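Local coordinates for cell wall binding protein cwp8 (Peptoclostridium difficile, PDB 5J6Q) that probably anchors itself to the bacterial cell wall through three CWB2 modules as a surface protein associated with the S-layer, at residues 460-466 with 481-487; 196-200 with 579-585; 22-27 with 38-43; 102-106 with 150-154. One frame throughout, in Å; residues are numbered along the deposited sequence.

Interaction 1: residues 460-466 with 481-487; sequences KGKELEI and LVDIDLN
In a beta-alpha-beta unit the helix packs on the sheet; here, in a CWB2 module, the unit is strand 463-467, helix 475-484 and strand 491-493, with L464, I484 and L481 giving the largest buried areas. Strand 463-466 is extended, and the last turn of helix 475-484 packs on one face of it, D485 being the first residue to leave helical angles. L464 (chi1 m, chi2 t) points at the helix, its CD1 4.0 Å from I484 CG1 and 3.8 Å from L481 CG. L481 CD2 also meets I466 CD1 at 3.8 Å. The CA atoms of K460 and I484 lie 4.5 Å apart. G461 N donates to I484 O (2.9 Å); its phi of 119° would jam a CB against the preceding carbonyl O, which suits glycine. L464 N donates to D485 OD1 (3.0 Å), and D485 OD2 accepts from K489 N. E463 OE2 forms a salt bridge with K417. The chemistry thus divides: aliphatic side chains hold helix to strand, and two backbone-donor hydrogen bonds tie the helix end to the strand and its lead-in.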
loop_
_atom_site.group_PDB
_atom_site.type_symbol
_atom_site.label_atom_id
_atom_site.label_comp_id
_atom_site.label_asym_id
_atom_site.label_seq_id
_atom_site.Cartn_x
_atom_site.Cartn_y
_atom_site.Cartn_z
ATOM N N LYS A 460 2.827 40.737 -32.651
ATOM C CA LYS A 460 3.542 41.329 -33.777
ATOM C C LYS A 460 5.037 41.444 -33.490
ATOM O O LYS A 460 5.461 42.333 -32.751
ATOM C CB LYS A 460 2.968 42.719 -34.099
ATOM C CG LYS A 460 3.641 43.370 -35.302
ATOM C CD LYS A 460 3.117 44.778 -35.537
ATOM C CE LYS A 460 3.899 45.470 -36.626
ATOM N NZ LYS A 460 3.617 46.931 -36.657
ATOM N N GLY A 461 5.834 40.541 -34.066
ATOM C CA GLY A 461 7.276 40.592 -33.877
ATOM C C GLY A 461 7.807 39.338 -33.220
ATOM O O GLY A 461 8.991 39.024 -33.316
ATOM N N LYS A 462 6.924 38.609 -32.547
ATOM C CA LYS A 462 7.324 37.383 -31.861
ATOM C C LYS A 462 7.014 36.149 -32.713
ATOM O O LYS A 462 6.200 36.219 -33.633
ATOM C CB LYS A 462 6.604 37.271 -30.499
ATOM C CG LYS A 462 6.014 38.592 -30.001
ATOM C CD LYS A 462 6.417 38.877 -28.557
ATOM C CE LYS A 462 6.285 40.345 -28.216
ATOM N NZ LYS A 462 5.479 40.551 -26.979
ATOM N N GLU A 463 7.676 35.025 -32.418
ATOM C CA GLU A 463 7.446 33.764 -33.128
ATOM C C GLU A 463 6.226 33.039 -32.527
ATOM O O GLU A 463 6.167 32.810 -31.320
ATOM C CB GLU A 463 8.692 32.879 -33.048
ATOM C CG GLU A 463 9.896 33.531 -33.702
ATOM C CD GLU A 463 11.015 32.547 -33.970
ATOM O OE1 GLU A 463 10.725 31.354 -34.202
ATOM O OE2 GLU A 463 12.183 32.969 -33.943
ATOM N N LEU A 464 5.275 32.666 -33.388
ATOM C CA LEU A 464 4.022 32.063 -33.003
ATOM C C LEU A 464 3.844 30.601 -33.453
ATOM O O LEU A 464 4.441 30.145 -34.427
ATOM C CB LEU A 464 2.893 32.953 -33.599
ATOM C CG LEU A 464 3.025 34.441 -33.237
ATOM C CD1 LEU A 464 2.265 35.362 -34.217
ATOM C CD2 LEU A 464 2.511 34.623 -31.824
ATOM N N GLU A 465 3.016 29.863 -32.722
ATOM C CA GLU A 465 2.723 28.461 -33.042
ATOM C C GLU A 465 1.232 28.266 -32.822
ATOM O O GLU A 465 0.679 28.799 -31.860
ATOM C CB GLU A 465 3.557 27.504 -32.166
ATOM C CG GLU A 465 3.295 26.030 -32.440
ATOM C CD GLU A 465 4.438 25.330 -33.192
ATOM O OE1 GLU A 465 4.161 24.766 -34.259
ATOM O OE2 GLU A 465 5.596 25.329 -32.727
ATOM N N ILE A 466 0.577 27.557 -33.734
ATOM C CA ILE A 466 -0.850 27.296 -33.604
ATOM C C ILE A 466 -1.080 25.858 -33.147
ATOM O O ILE A 466 -0.376 24.964 -33.626
ATOM C CB ILE A 466 -1.547 27.541 -34.949
ATOM C CG1 ILE A 466 -1.086 28.894 -35.542
ATOM C CG2 ILE A 466 -3.049 27.538 -34.718
ATOM C CD1 ILE A 466 -1.858 29.321 -36.800
ATOM N N LEU A 481 -1.307 35.706 -38.880
ATOM C CA LEU A 481 -0.225 35.373 -37.957
ATOM C C LEU A 481 1.099 35.332 -38.690
ATOM O O LEU A 481 2.077 35.901 -38.213
ATOM C CB LEU A 481 -0.492 34.014 -37.298
ATOM C CG LEU A 481 -0.948 34.096 -35.849
ATOM C CD1 LEU A 481 -2.263 34.838 -35.749
ATOM C CD2 LEU A 481 -1.112 32.699 -35.305
ATOM N N VAL A 482 1.135 34.656 -39.846
ATOM C CA VAL A 482 2.345 34.572 -40.660
ATOM C C VAL A 482 2.807 35.993 -40.995
ATOM O O VAL A 482 4.005 36.254 -41.095
ATOM C CB VAL A 482 2.036 33.753 -41.937
ATOM C CG1 VAL A 482 3.274 33.647 -42.817
ATOM C CG2 VAL A 482 1.539 32.362 -41.560
ATOM N N ASP A 483 1.841 36.907 -41.159
ATOM C CA ASP A 483 2.099 38.315 -41.451
ATOM C C ASP A 483 2.811 39.021 -40.280
ATOM O O ASP A 483 3.815 39.695 -40.501
ATOM C CB ASP A 483 0.766 39.027 -41.747
ATOM C CG ASP A 483 0.937 40.432 -42.286
ATOM O OD1 ASP A 483 1.029 40.585 -43.522
ATOM O OD2 ASP A 483 0.969 41.380 -41.472
ATOM N N ILE A 484 2.301 38.865 -39.042
ATOM C CA ILE A 484 2.894 39.512 -37.874
ATOM C C ILE A 484 4.015 38.686 -37.236
ATOM O O ILE A 484 4.626 39.132 -36.269
ATOM C CB ILE A 484 1.771 39.812 -36.854
ATOM C CG1 ILE A 484 1.095 38.510 -36.385
ATOM C CG2 ILE A 484 0.753 40.743 -37.496
ATOM C CD1 ILE A 484 0.050 38.737 -35.297
ATOM N N ASP A 485 4.283 37.491 -37.770
ATOM C CA ASP A 485 5.342 36.618 -37.267
ATOM C C ASP A 485 6.720 37.191 -37.616
ATOM O O ASP A 485 6.861 37.906 -38.607
ATOM C CB ASP A 485 5.192 35.212 -37.867
ATOM C CG ASP A 485 6.167 34.215 -37.284
ATOM O OD1 ASP A 485 5.877 33.664 -36.201
ATOM O OD2 ASP A 485 7.225 33.988 -37.909
ATOM N N LEU A 486 7.735 36.864 -36.808
ATOM C CA LEU A 486 9.097 37.360 -36.993
ATOM C C LEU A 486 9.778 36.812 -38.247
ATOM O O LEU A 486 10.323 37.579 -39.037
ATOM C CB LEU A 486 9.929 36.983 -35.756
ATOM C CG LEU A 486 11.387 37.435 -35.800
ATOM C CD1 LEU A 486 11.461 38.948 -35.816
ATOM C CD2 LEU A 486 12.122 36.899 -34.588
ATOM N N ASN A 487 9.741 35.493 -38.429
ATOM C CA ASN A 487 10.389 34.842 -39.568
ATOM C C ASN A 487 9.422 34.557 -40.717
ATOM O O ASN A 487 9.776 33.836 -41.648
ATOM C CB ASN A 487 11.034 33.535 -39.106
ATOM C CG ASN A 487 12.249 33.764 -38.244
ATOM O OD1 ASN A 487 13.361 33.879 -38.763
ATOM N ND2 ASN A 487 12.125 33.849 -36.920
#

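Interaction 2: residues 196-200 with 579-585; sequences FDGIR and IAKNAIE. With SO4 (sulfate ion), chain F.
R200 lays its guanidinium alongside the first turn of helix 581-585, with K581 CA over one face of the group and NH2 3.5 Å from K581 CB. An Asx turn sets this up: D197 (chi1 p) accepts at OD1 from I199 N and R200 N, both 2.9 Å, and the second bond extends the turn to an Asx motif. OD2 of D197 then forms a salt bridge with R200 NE (3.0 Å) and also accepts from R200 NH2 (3.0 Å), so one carboxylate shapes the loop and aims the arginine. R200 runs m, t, m along chi1 to chi3, and its NH1 donates to I579 O (2.8 Å), just ahead of the N-cap residue A580; Q574 is a further partner of NH1. G198, at phi 126°, allows the tight bend. I199, with chi1 and chi2 both t, places CD1 3.8 Å from I584 CG2 and CG2 3.5 Å from K581 CG, and V286 of strand 286-289 touches both I199 and I584. The contact thus joins a loop of Cwp8 domain 3 to the last CWB2 module, across 378 intervening residues. A sulfate, probably from the crystallisation liquor, sits at the helix start, where K581 N donates to its O4 (2.7 Å). K581 reaches back over the loop, ending in a very short hydrogen bond of 2.5 Å from NZ to D197 O.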
loop_
_atom_site.group_PDB
_atom_site.type_symbol
_atom_site.label_atom_id
_atom_site.label_comp_id
_atom_site.label_asym_id
_atom_site.label_seq_id
_atom_site.Cartn_x
_atom_site.Cartn_y
_atom_site.Cartn_z
ATOM N N PHE A 196 -1.833 -1.395 -3.096
ATOM C CA PHE A 196 -1.091 -1.239 -4.320
ATOM C C PHE A 196 -1.757 -2.079 -5.346
ATOM O O PHE A 196 -2.024 -3.249 -5.084
ATOM C CB PHE A 196 0.360 -1.664 -4.007
ATOM C CG PHE A 196 1.334 -1.745 -5.175
ATOM C CD1 PHE A 196 1.842 -0.593 -5.756
ATOM C CD2 PHE A 196 1.781 -2.989 -5.643
ATOM C CE1 PHE A 196 2.788 -0.670 -6.793
ATOM C CE2 PHE A 196 2.718 -3.075 -6.664
ATOM C CZ PHE A 196 3.223 -1.909 -7.235
ATOM N N ASP A 197 -2.055 -1.514 -6.542
ATOM C CA ASP A 197 -2.810 -2.283 -7.550
ATOM C C ASP A 197 -1.955 -3.070 -8.554
ATOM O O ASP A 197 -2.520 -3.622 -9.468
ATOM C CB ASP A 197 -3.724 -1.323 -8.377
ATOM C CG ASP A 197 -2.956 -0.260 -9.270
ATOM O OD1 ASP A 197 -1.695 -0.410 -9.489
ATOM O OD2 ASP A 197 -3.597 0.679 -9.753
ATOM N N GLY A 198 -0.652 -3.093 -8.410
ATOM C CA GLY A 198 0.201 -3.668 -9.459
ATOM C C GLY A 198 1.300 -2.673 -9.913
ATOM O O GLY A 198 2.448 -3.034 -10.165
ATOM N N ILE A 199 0.965 -1.370 -9.972
ATOM C CA ILE A 199 1.957 -0.377 -10.406
ATOM C C ILE A 199 1.810 0.974 -9.617
ATOM O O ILE A 199 2.780 1.674 -9.433
ATOM C CB ILE A 199 1.842 -0.284 -11.939
ATOM C CG1 ILE A 199 2.834 0.757 -12.498
ATOM C CG2 ILE A 199 0.333 0.043 -12.351
ATOM C CD1 ILE A 199 3.072 0.594 -14.002
ATOM N N ARG A 200 0.634 1.289 -9.110
ATOM C CA ARG A 200 0.460 2.481 -8.311
ATOM C C ARG A 200 0.040 2.192 -6.857
ATOM O O ARG A 200 -0.689 1.267 -6.599
ATOM C CB ARG A 200 -0.666 3.321 -8.920
ATOM C CG ARG A 200 -0.450 3.729 -10.378
ATOM C CD ARG A 200 -1.809 4.267 -10.973
ATOM N NE ARG A 200 -2.840 3.215 -11.109
ATOM C CZ ARG A 200 -3.935 3.331 -11.880
ATOM N NH1 ARG A 200 -4.151 4.423 -12.612
ATOM N NH2 ARG A 200 -4.834 2.335 -11.913
ATOM N N ILE A 579 -7.736 6.923 -14.267
ATOM C CA ILE A 579 -6.943 6.633 -15.441
ATOM C C ILE A 579 -6.753 5.162 -15.417
ATOM O O ILE A 579 -6.348 4.613 -14.402
ATOM C CB ILE A 579 -5.592 7.457 -15.449
ATOM C CG1 ILE A 579 -5.851 9.017 -15.793
ATOM C CG2 ILE A 579 -4.716 6.817 -16.511
ATOM C CD1 ILE A 579 -4.753 9.961 -15.271
ATOM N N ALA A 580 -7.045 4.478 -16.536
ATOM C CA ALA A 580 -6.928 2.996 -16.625
ATOM C C ALA A 580 -5.468 2.552 -16.263
ATOM O O ALA A 580 -4.520 3.154 -16.800
ATOM C CB ALA A 580 -7.206 2.601 -18.066
ATOM N N LYS A 581 -5.316 1.507 -15.464
ATOM C CA LYS A 581 -4.013 0.951 -15.081
ATOM C C LYS A 581 -3.263 0.524 -16.348
ATOM O O LYS A 581 -1.993 0.612 -16.471
ATOM C CB LYS A 581 -4.189 -0.317 -14.150
ATOM C CG LYS A 581 -2.802 -0.875 -13.688
ATOM C CD LYS A 581 -2.918 -1.829 -12.477
ATOM C CE LYS A 581 -3.783 -3.027 -12.771
ATOM N NZ LYS A 581 -3.793 -3.946 -11.592
ATOM N N ASN A 582 -4.016 0.024 -17.286
ATOM C CA ASN A 582 -3.354 -0.371 -18.556
ATOM C C ASN A 582 -2.571 0.810 -19.315
ATOM O O ASN A 582 -1.508 0.551 -19.898
ATOM C CB ASN A 582 -4.356 -0.939 -19.484
ATOM C CG ASN A 582 -4.665 -2.404 -19.169
ATOM O OD1 ASN A 582 -5.561 -2.958 -19.831
ATOM N ND2 ASN A 582 -4.010 -3.097 -18.185
ATOM N N ALA A 583 -3.087 2.053 -19.290
ATOM C CA ALA A 583 -2.406 3.168 -19.958
ATOM C C ALA A 583 -1.153 3.470 -19.206
ATOM O O ALA A 583 -0.170 3.770 -19.843
ATOM C CB ALA A 583 -3.270 4.443 -19.986
ATOM N N ILE A 584 -1.204 3.429 -17.864
ATOM C CA ILE A 584 0.000 3.615 -17.053
ATOM C C ILE A 584 0.978 2.483 -17.362
ATOM O O ILE A 584 2.230 2.708 -17.387
ATOM C CB ILE A 584 -0.290 3.568 -15.501
ATOM C CG1 ILE A 584 -1.305 4.674 -15.061
ATOM C CG2 ILE A 584 1.019 3.700 -14.649
ATOM C CD1 ILE A 584 -1.231 6.064 -15.730
ATOM N N GLU A 585 0.453 1.254 -17.580
ATOM C CA GLU A 585 1.378 0.149 -17.797
ATOM C C GLU A 585 1.983 0.364 -19.183
ATOM O O GLU A 585 3.220 0.272 -19.300
ATOM C CB GLU A 585 0.686 -1.243 -17.679
ATOM C CG GLU A 585 0.264 -1.512 -16.237
ATOM C CD GLU A 585 -0.537 -2.795 -16.096
ATOM O OE1 GLU A 585 -0.178 -3.576 -15.219
ATOM O OE2 GLU A 585 -1.540 -2.997 -16.848
HETATM S S SO4 F . -8.200 0.157 -13.877
HETATM O O1 SO4 F . -7.965 -1.221 -13.380
HETATM O O2 SO4 F . -8.446 0.168 -15.313
HETATM O O3 SO4 F . -9.378 0.735 -13.224
HETATM O O4 SO4 F . -7.045 0.936 -13.527
HETATM O O HOH W 1 -7.490 2.922 -12.177
#

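Interaction 3: residues 22-27 with 38-43; sequences ALEVKF and DRVYDI
Two backbone hydrogen bonds fasten this contact, V40 N to V25 O (2.9 Å) and F27 N to D38 O (3.1 Å). They flank a single antiparallel beta bridge in which K26 and R39, 4.3 Å apart between CA atoms, are the non-hydrogen-bonded pair, and illustrate how a chain leaving a helix can pair briefly with the approach to a strand. Here the tail of helix 13-24 meets the lead-in to strand 41-45, a member of a five-stranded mixed sheet. K26 is extended (phi -122°, psi 167°), and CA-H...O contacts from R39 CA to V25 O (3.6 Å) and from K26 CA to D38 O (3.3 Å) accompany the bridge. The R39 guanidinium, hydrogen-bonded to L50 O, presents one face to L23 CD2, 3.5 Å from R39 CZ. The helix then packs on the strand: A22 CB touches Y41 CD1 (3.7 Å) and I43 CD1 (4.1 Å), while L23 CD2 is 3.9 Å from I43 CD1. V25, chi1 t, sets CG1 3.7 Å from V40 CG2, and its CB lies 4.1 Å from Y41 CE1. Beyond the bridge F27 (chi1 m) turns its ring beneath V40 (chi1 m), and V85 of strand 84-86 touches both. This is a CH-pi contact, with V40 CG1 3.5 Å from the F27 ring centroid and 7° off its normal.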
loop_
_atom_site.group_PDB
_atom_site.type_symbol
_atom_site.label_atom_id
_atom_site.label_comp_id
_atom_site.label_asym_id
_atom_site.label_seq_id
_atom_site.Cartn_x
_atom_site.Cartn_y
_atom_site.Cartn_z
ATOM N N ALA A 22 -8.462 -22.283 30.554
ATOM C CA ALA A 22 -7.499 -23.382 30.367
ATOM C C ALA A 22 -6.785 -23.677 31.712
ATOM O O ALA A 22 -6.448 -24.845 32.022
ATOM C CB ALA A 22 -6.465 -23.003 29.271
ATOM N N LEU A 23 -6.511 -22.615 32.492
ATOM C CA LEU A 23 -5.885 -22.829 33.818
ATOM C C LEU A 23 -6.801 -23.696 34.717
ATOM O O LEU A 23 -6.316 -24.291 35.662
ATOM C CB LEU A 23 -5.658 -21.472 34.543
ATOM C CG LEU A 23 -4.605 -20.603 33.904
ATOM C CD1 LEU A 23 -4.502 -19.229 34.580
ATOM C CD2 LEU A 23 -3.271 -21.337 34.022
ATOM N N GLU A 24 -8.135 -23.759 34.441
ATOM C CA GLU A 24 -8.929 -24.584 35.350
ATOM C C GLU A 24 -8.828 -26.083 35.060
ATOM O O GLU A 24 -9.079 -26.874 35.978
ATOM C CB GLU A 24 -10.379 -24.084 35.346
ATOM C CG GLU A 24 -10.457 -22.728 36.035
ATOM C CD GLU A 24 -9.490 -22.654 37.239
ATOM O OE1 GLU A 24 -8.349 -22.096 37.129
ATOM O OE2 GLU A 24 -9.846 -23.169 38.287
ATOM N N VAL A 25 -8.410 -26.483 33.816
ATOM C CA VAL A 25 -8.337 -27.903 33.492
ATOM C C VAL A 25 -7.237 -28.607 34.287
ATOM O O VAL A 25 -6.031 -28.339 34.088
ATOM C CB VAL A 25 -8.149 -28.058 31.966
ATOM C CG1 VAL A 25 -8.185 -29.529 31.595
ATOM C CG2 VAL A 25 -9.256 -27.302 31.203
ATOM N N LYS A 26 -7.643 -29.500 35.197
ATOM C CA LYS A 26 -6.687 -30.233 36.014
ATOM C C LYS A 26 -6.864 -31.764 35.815
ATOM O O LYS A 26 -7.883 -32.208 35.252
ATOM C CB LYS A 26 -6.903 -29.900 37.502
ATOM C CG LYS A 26 -5.968 -28.798 37.994
ATOM C CD LYS A 26 -6.417 -27.424 37.636
ATOM C CE LYS A 26 -5.902 -26.407 38.657
ATOM N NZ LYS A 26 -6.862 -25.283 38.812
ATOM N N PHE A 27 -5.886 -32.532 36.285
ATOM C CA PHE A 27 -5.905 -33.973 36.207
ATOM C C PHE A 27 -6.760 -34.448 37.381
ATOM O O PHE A 27 -6.532 -33.974 38.492
ATOM C CB PHE A 27 -4.498 -34.545 36.372
ATOM C CG PHE A 27 -3.647 -34.384 35.142
ATOM C CD1 PHE A 27 -2.593 -33.492 35.129
ATOM C CD2 PHE A 27 -3.926 -35.102 33.986
ATOM C CE1 PHE A 27 -1.828 -33.318 33.982
ATOM C CE2 PHE A 27 -3.153 -34.919 32.838
ATOM C CZ PHE A 27 -2.111 -34.031 32.845
ATOM N N ASP A 38 -2.824 -31.427 39.208
ATOM C CA ASP A 38 -1.826 -30.631 38.494
ATOM C C ASP A 38 -2.566 -29.971 37.320
ATOM O O ASP A 38 -3.545 -30.598 36.811
ATOM C CB ASP A 38 -0.751 -31.552 37.917
ATOM C CG ASP A 38 0.421 -31.749 38.824
ATOM O OD1 ASP A 38 0.371 -31.258 39.979
ATOM O OD2 ASP A 38 1.396 -32.399 38.392
ATOM N N ARG A 39 -2.182 -28.743 36.887
ATOM C CA ARG A 39 -2.856 -28.266 35.688
ATOM C C ARG A 39 -2.459 -29.140 34.466
ATOM O O ARG A 39 -1.352 -29.699 34.414
ATOM C CB ARG A 39 -2.500 -26.836 35.263
ATOM C CG ARG A 39 -2.607 -25.803 36.379
ATOM C CD ARG A 39 -1.618 -24.671 36.058
ATOM N NE ARG A 39 -1.997 -23.488 36.814
ATOM C CZ ARG A 39 -1.384 -22.306 36.795
ATOM N NH1 ARG A 39 -1.833 -21.311 37.554
ATOM N NH2 ARG A 39 -0.317 -22.104 36.005
ATOM N N VAL A 40 -3.356 -29.201 33.496
ATOM C CA VAL A 40 -3.049 -29.966 32.295
ATOM C C VAL A 40 -2.405 -29.040 31.257
ATOM O O VAL A 40 -1.767 -29.558 30.349
ATOM C CB VAL A 40 -4.225 -30.742 31.679
ATOM C CG1 VAL A 40 -4.985 -31.780 32.528
ATOM C CG2 VAL A 40 -4.821 -30.297 30.365
ATOM N N TYR A 41 -2.574 -27.714 31.363
ATOM C CA TYR A 41 -1.876 -26.851 30.421
ATOM C C TYR A 41 -0.727 -26.226 31.137
ATOM O O TYR A 41 -0.857 -25.812 32.305
ATOM C CB TYR A 41 -2.782 -25.785 29.808
ATOM C CG TYR A 41 -3.828 -26.452 28.948
ATOM C CD1 TYR A 41 -5.151 -26.504 29.353
ATOM C CD2 TYR A 41 -3.479 -27.062 27.745
ATOM C CE1 TYR A 41 -6.121 -27.150 28.577
ATOM C CE2 TYR A 41 -4.432 -27.711 26.961
ATOM C CZ TYR A 41 -5.748 -27.754 27.385
ATOM O OH TYR A 41 -6.679 -28.403 26.608
ATOM N N ASP A 42 0.432 -26.209 30.452
ATOM C CA ASP A 42 1.621 -25.613 30.973
ATOM C C ASP A 42 1.588 -24.190 30.327
ATOM O O ASP A 42 1.723 -24.011 29.099
ATOM C CB ASP A 42 2.861 -26.473 30.570
ATOM C CG ASP A 42 4.136 -25.765 30.949
ATOM O OD1 ASP A 42 4.042 -24.724 31.578
ATOM O OD2 ASP A 42 5.255 -26.266 30.592
ATOM N N ILE A 43 1.366 -23.177 31.147
ATOM C CA ILE A 43 1.230 -21.870 30.578
ATOM C C ILE A 43 2.236 -20.844 31.146
ATOM O O ILE A 43 2.381 -20.729 32.344
ATOM C CB ILE A 43 -0.127 -21.370 30.844
ATOM C CG1 ILE A 43 -1.182 -22.442 30.369
ATOM C CG2 ILE A 43 -0.302 -20.032 30.211
ATOM C CD1 ILE A 43 -2.601 -21.830 30.227
#

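Interaction 4: residues 102-106 with 150-154; sequences AVNAY and DFSKV
Most unusual here is that the beta-carbon of a phenylalanine, rather than its ring, sits over the face of a tyrosine: F151 CB lies 3.7 Å from the centroid of the Y106 ring and 14° off its normal, a CH-pi contact. It is an example of how a tight turn can pack against a helix largely through side-chain contacts. Residues 102-106 form about one and a half turns of helix 96-111, with Y106 N bonded to A102 O (3.1 Å). Across from them, D150 to K153 make a type I beta turn, closed by K153 N to D150 O (3.2 Å). Within it D150 OD1 accepts from S152 N (3.2 Å), an Asx turn, and from S152 OG (2.9 Å). The closest backbone approach is Y106 to F151, 6.8 Å between CA atoms. Y106 (chi1 t) extends from the helix so that its CE1 lies 3.3 Å from F151 O, with S152 OG near the ring plane, 3.5 Å from CE1. F151 (chi1 m) inserts its ring beside the helix, its CE1 3.7 Å from V103 CG2 and 4.2 Å from A102 CB. L118 of strand 118-124 touches both aromatic residues, and Y165 packs edge-to-face with F151, placing the contact within Cwp8 domain 2. The turn is closed by its own hydrogen bonds and tied to E166 by backbone bonds of D150 and K153, but meets the helix mainly through apolar and CH-pi contacts.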
loop_
_atom_site.group_PDB
_atom_site.type_symbol
_atom_site.label_atom_id
_atom_site.label_comp_id
_atom_site.label_asym_id
_atom_site.label_seq_id
_atom_site.Cartn_x
_atom_site.Cartn_y
_atom_site.Cartn_z
ATOM N N ALA A 102 9.665 -56.465 24.614
ATOM C CA ALA A 102 9.504 -55.958 25.976
ATOM C C ALA A 102 10.220 -56.859 26.976
ATOM O O ALA A 102 10.927 -56.373 27.855
ATOM C CB ALA A 102 8.026 -55.885 26.323
ATOM N N VAL A 103 10.035 -58.174 26.839
ATOM C CA VAL A 103 10.667 -59.158 27.722
ATOM C C VAL A 103 12.189 -59.002 27.674
ATOM O O VAL A 103 12.856 -59.119 28.702
ATOM C CB VAL A 103 10.238 -60.584 27.291
ATOM C CG1 VAL A 103 10.911 -61.636 28.168
ATOM C CG2 VAL A 103 8.723 -60.728 27.375
ATOM N N ASN A 104 12.729 -58.728 26.478
ATOM C CA ASN A 104 14.163 -58.546 26.272
ATOM C C ASN A 104 14.687 -57.351 27.066
ATOM O O ASN A 104 15.762 -57.440 27.659
ATOM C CB ASN A 104 14.449 -58.337 24.782
ATOM C CG ASN A 104 14.502 -59.619 23.986
ATOM O OD1 ASN A 104 14.960 -59.611 22.841
ATOM N ND2 ASN A 104 14.050 -60.762 24.502
ATOM N N ALA A 105 13.932 -56.238 27.085
ATOM C CA ALA A 105 14.343 -55.039 27.814
ATOM C C ALA A 105 14.323 -55.272 29.330
ATOM O O ALA A 105 15.248 -54.868 30.040
ATOM C CB ALA A 105 13.419 -53.885 27.459
ATOM N N TYR A 106 13.272 -55.929 29.829
ATOM C CA TYR A 106 13.171 -56.193 31.260
ATOM C C TYR A 106 14.345 -57.055 31.721
ATOM O O TYR A 106 14.921 -56.818 32.778
ATOM C CB TYR A 106 11.846 -56.910 31.571
ATOM C CG TYR A 106 11.789 -57.456 32.979
ATOM C CD1 TYR A 106 11.434 -56.646 34.047
ATOM C CD2 TYR A 106 12.098 -58.781 33.247
ATOM C CE1 TYR A 106 11.390 -57.136 35.345
ATOM C CE2 TYR A 106 12.059 -59.287 34.540
ATOM C CZ TYR A 106 11.704 -58.459 35.586
ATOM O OH TYR A 106 11.663 -58.950 36.871
ATOM N N ASP A 150 3.976 -54.611 33.094
ATOM C CA ASP A 150 5.235 -54.294 33.754
ATOM C C ASP A 150 5.715 -55.575 34.417
ATOM O O ASP A 150 5.125 -56.009 35.408
ATOM C CB ASP A 150 5.037 -53.185 34.804
ATOM C CG ASP A 150 6.333 -52.561 35.294
ATOM O OD1 ASP A 150 7.409 -53.158 35.062
ATOM O OD2 ASP A 150 6.271 -51.476 35.912
ATOM N N PHE A 151 6.776 -56.185 33.883
ATOM C CA PHE A 151 7.270 -57.441 34.431
ATOM C C PHE A 151 7.982 -57.262 35.770
ATOM O O PHE A 151 8.437 -58.244 36.351
ATOM C CB PHE A 151 8.199 -58.116 33.411
ATOM C CG PHE A 151 7.503 -58.421 32.104
ATOM C CD1 PHE A 151 7.970 -57.897 30.912
ATOM C CD2 PHE A 151 6.377 -59.225 32.072
ATOM C CE1 PHE A 151 7.323 -58.173 29.715
ATOM C CE2 PHE A 151 5.735 -59.497 30.872
ATOM C CZ PHE A 151 6.212 -58.971 29.703
ATOM N N SER A 152 8.076 -56.021 36.267
ATOM C CA SER A 152 8.728 -55.770 37.547
ATOM C C SER A 152 7.689 -55.812 38.661
ATOM O O SER A 152 8.038 -55.872 39.837
ATOM C CB SER A 152 9.416 -54.409 37.528
ATOM O OG SER A 152 9.925 -54.125 36.236
ATOM N N LYS A 153 6.408 -55.784 38.279
ATOM C CA LYS A 153 5.300 -55.813 39.220
ATOM C C LYS A 153 4.585 -57.162 39.186
ATOM O O LYS A 153 3.604 -57.332 38.462
ATOM C CB LYS A 153 4.303 -54.694 38.888
ATOM N N VAL A 154 5.090 -58.121 39.960
ATOM C CA VAL A 154 4.500 -59.448 40.075
ATOM C C VAL A 154 3.290 -59.349 40.995
ATOM O O VAL A 154 3.351 -58.658 42.011
ATOM C CB VAL A 154 5.542 -60.442 40.645
ATOM C CG1 VAL A 154 4.901 -61.803 40.897
ATOM C CG2 VAL A 154 6.715 -60.584 39.683
#

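Overall arrangement
Spread along an elongated chain, the four contacts show how chemistry follows position. Interactions 1, 3 and 4 are local to their domains; interaction 2 alone joins distant parts of the sequence, and its arginine and lysine hydrogen bonds to backbone carbonyls, one very short, contrast with the mainly aliphatic packing of interaction 1. Both 1 and 3 set a helix against a strand, but 3 adds a beta bridge. Interaction 4, about 19 Å from interaction 3 at the nearest atoms, relies on aromatic packing. All are partly buried: no touching residue of 2 or 3 is exposed, against four of eleven in 1 and one of five in 4. Interactions 1 and 4 lie on opposite sides of the chain's centre.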